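Local coordinates for conserved hypothetical protein VT76 (Thermotoga maritima, PDB 1RCU) that is of unknown function but belongs to the SLOG cluster4 family of Rossmann-like alpha/beta proteins, at residues P144-R149 with Q187-I192. Residues are numbered along the deposited sequence; the frame is centred on the assembly and turned at random.
Sequences PVILLR and QIIEQI
The last helix of the chain, 182-190, packs over one face of the parallel sheet at strand 145-148, where the backbones come nearest at Ile146 and Ile188, their CA atoms 7.9 Å apart. This is the helix-on-sheet layer of a Rossmann-like alpha/beta fold: after strand 145-148 the chain passes through helix 153-157 to the neighbouring strand 176-179, outermost within this chain, then turns back as the covering helix. The contact is wholly apolar, with no hydrogen bond joining the two segments. Ile146 is the only strand residue whose atoms touch the helix, since its side chain leaves the sheet toward it. A beta-branched residue suits this place, being at ease in an extended backbone while still reaching outward through its longer branch. Because CG1 stands anti to the carbonyl carbon (chi1 -61°) and the chain runs on extended, CD1 is carried up to Ile188 and Ile189. Branched apolar side chains suit these two helix positions, which cover the sheet. Ile188 offers its CG2 methyl, 3.7 Å from Ile146 CD1, and the two side chains pass each other in opposite directions; Ile188 also touches His177 and Ala179 of strand 176-179. Ile189, which is buried, instead crosses Ile146 at about a right angle and continues to Val121 and Tyr59, bridging toward strand 121-125. The closest approach is between methyl and methylene, Ile146 CD1 lying 3.4 Å from Ile189 CG1.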
loop_
_atom_site.group_PDB
_atom_site.type_symbol
_atom_site.label_atom_id
_atom_site.label_comp_id
_atom_site.label_asym_id
_atom_site.label_seq_id
_atom_site.Cartn_x
_atom_site.Cartn_y
_atom_site.Cartn_z
ATOM N N PRO A 144 5.179 7.506 -20.804
ATOM C CA PRO A 144 6.376 7.682 -21.625
ATOM C C PRO A 144 7.522 8.136 -20.742
ATOM O O PRO A 144 7.351 8.952 -19.832
ATOM C CB PRO A 144 5.955 8.743 -22.641
ATOM C CG PRO A 144 4.877 9.495 -21.911
ATOM C CD PRO A 144 4.098 8.395 -21.245
ATOM N N VAL A 145 8.689 7.581 -21.026
ATOM C CA VAL A 145 9.904 7.867 -20.297
ATOM C C VAL A 145 10.914 8.511 -21.242
ATOM O O VAL A 145 11.060 8.104 -22.405
ATOM C CB VAL A 145 10.554 6.553 -19.729
ATOM C CG1 VAL A 145 11.892 6.878 -19.067
ATOM C CG2 VAL A 145 9.609 5.870 -18.731
ATOM N N ILE A 146 11.596 9.531 -20.737
ATOM C CA ILE A 146 12.634 10.188 -21.499
ATOM C C ILE A 146 13.911 10.035 -20.684
ATOM O O ILE A 146 14.009 10.553 -19.574
ATOM C CB ILE A 146 12.338 11.676 -21.709
ATOM C CG1 ILE A 146 11.028 11.826 -22.491
ATOM C CG2 ILE A 146 13.525 12.346 -22.452
ATOM C CD1 ILE A 146 10.522 13.250 -22.566
ATOM N N LEU A 147 14.874 9.295 -21.224
ATOM C CA LEU A 147 16.142 9.080 -20.533
ATOM C C LEU A 147 17.042 10.234 -20.919
ATOM O O LEU A 147 17.182 10.550 -22.109
ATOM C CB LEU A 147 16.808 7.761 -20.983
ATOM C CG LEU A 147 16.025 6.434 -21.003
ATOM C CD1 LEU A 147 16.885 5.310 -21.585
ATOM C CD2 LEU A 147 15.574 6.061 -19.590
ATOM N N LEU A 148 17.633 10.888 -19.927
ATOM C CA LEU A 148 18.538 11.992 -20.216
ATOM C C LEU A 148 19.916 11.334 -20.214
ATOM O O LEU A 148 20.538 11.168 -19.171
ATOM C CB LEU A 148 18.425 13.067 -19.130
ATOM C CG LEU A 148 19.010 14.435 -19.487
ATOM C CD1 LEU A 148 18.447 14.952 -20.823
ATOM C CD2 LEU A 148 18.691 15.403 -18.375
ATOM N N ARG A 149 20.355 10.927 -21.397
ATOM C CA ARG A 149 21.627 10.234 -21.579
ATOM C C ARG A 149 22.872 11.011 -21.184
ATOM O O ARG A 149 22.868 12.237 -21.117
ATOM C CB ARG A 149 21.738 9.790 -23.037
ATOM C CG ARG A 149 20.487 9.101 -23.496
ATOM C CD ARG A 149 20.287 7.793 -22.777
ATOM N NE ARG A 149 20.744 6.725 -23.650
ATOM C CZ ARG A 149 22.000 6.318 -23.737
ATOM N NH1 ARG A 149 22.942 6.870 -22.989
ATOM N NH2 ARG A 149 22.303 5.394 -24.616
ATOM N N GLN A 187 11.809 19.174 -25.491
ATOM C CA GLN A 187 11.335 19.197 -26.851
ATOM C C GLN A 187 10.487 17.955 -27.110
ATOM O O GLN A 187 9.437 18.016 -27.743
ATOM C CB GLN A 187 12.555 19.231 -27.758
ATOM C CG GLN A 187 12.301 19.489 -29.198
ATOM C CD GLN A 187 13.606 19.564 -29.971
ATOM O OE1 GLN A 187 14.482 20.372 -29.647
ATOM N NE2 GLN A 187 13.752 18.708 -30.981
ATOM N N ILE A 188 10.959 16.828 -26.602
ATOM C CA ILE A 188 10.266 15.554 -26.741
ATOM C C ILE A 188 8.946 15.568 -25.949
ATOM O O ILE A 188 7.933 15.030 -26.399
ATOM C CB ILE A 188 11.186 14.411 -26.240
ATOM C CG1 ILE A 188 12.406 14.306 -27.148
ATOM C CG2 ILE A 188 10.461 13.094 -26.242
ATOM C CD1 ILE A 188 13.496 13.409 -26.612
ATOM N N ILE A 189 8.955 16.190 -24.772
ATOM C CA ILE A 189 7.748 16.278 -23.950
ATOM C C ILE A 189 6.696 17.087 -24.696
ATOM O O ILE A 189 5.526 16.725 -24.706
ATOM C CB ILE A 189 8.015 16.989 -22.604
ATOM C CG1 ILE A 189 9.014 16.182 -21.770
ATOM C CG2 ILE A 189 6.711 17.173 -21.840
ATOM C CD1 ILE A 189 9.518 16.910 -20.522
ATOM N N GLU A 190 7.117 18.196 -25.299
ATOM C CA GLU A 190 6.199 19.039 -26.049
ATOM C C GLU A 190 5.636 18.237 -27.217
ATOM O O GLU A 190 4.436 18.257 -27.483
ATOM C CB GLU A 190 6.922 20.301 -26.537
ATOM C CG GLU A 190 7.393 21.194 -25.398
ATOM C CD GLU A 190 8.106 22.445 -25.877
ATOM O OE1 GLU A 190 9.120 22.327 -26.596
ATOM O OE2 GLU A 190 7.664 23.557 -25.525
ATOM N N GLN A 191 6.514 17.506 -27.892
ATOM C CA GLN A 191 6.124 16.661 -29.014
ATOM C C GLN A 191 5.191 15.553 -28.512
ATOM O O GLN A 191 4.882 14.611 -29.237
ATOM C CB GLN A 191 7.374 16.024 -29.645
ATOM C CG GLN A 191 8.319 17.003 -30.362
ATOM C CD GLN A 191 9.654 16.361 -30.765
ATOM O OE1 GLN A 191 9.686 15.325 -31.424
ATOM N NE2 GLN A 191 10.758 16.991 -30.373
ATOM N N ILE A 192 4.739 15.696 -27.267
ATOM C CA ILE A 192 3.878 14.719 -26.589
ATOM C C ILE A 192 4.535 13.338 -26.586
ATOM O O ILE A 192 5.108 12.943 -25.547
ATOM C CB ILE A 192 2.470 14.580 -27.249
ATOM C CG1 ILE A 192 1.565 15.739 -26.823
ATOM C CG2 ILE A 192 1.822 13.247 -26.846
ATOM C CD1 ILE A 192 1.854 17.041 -27.527
#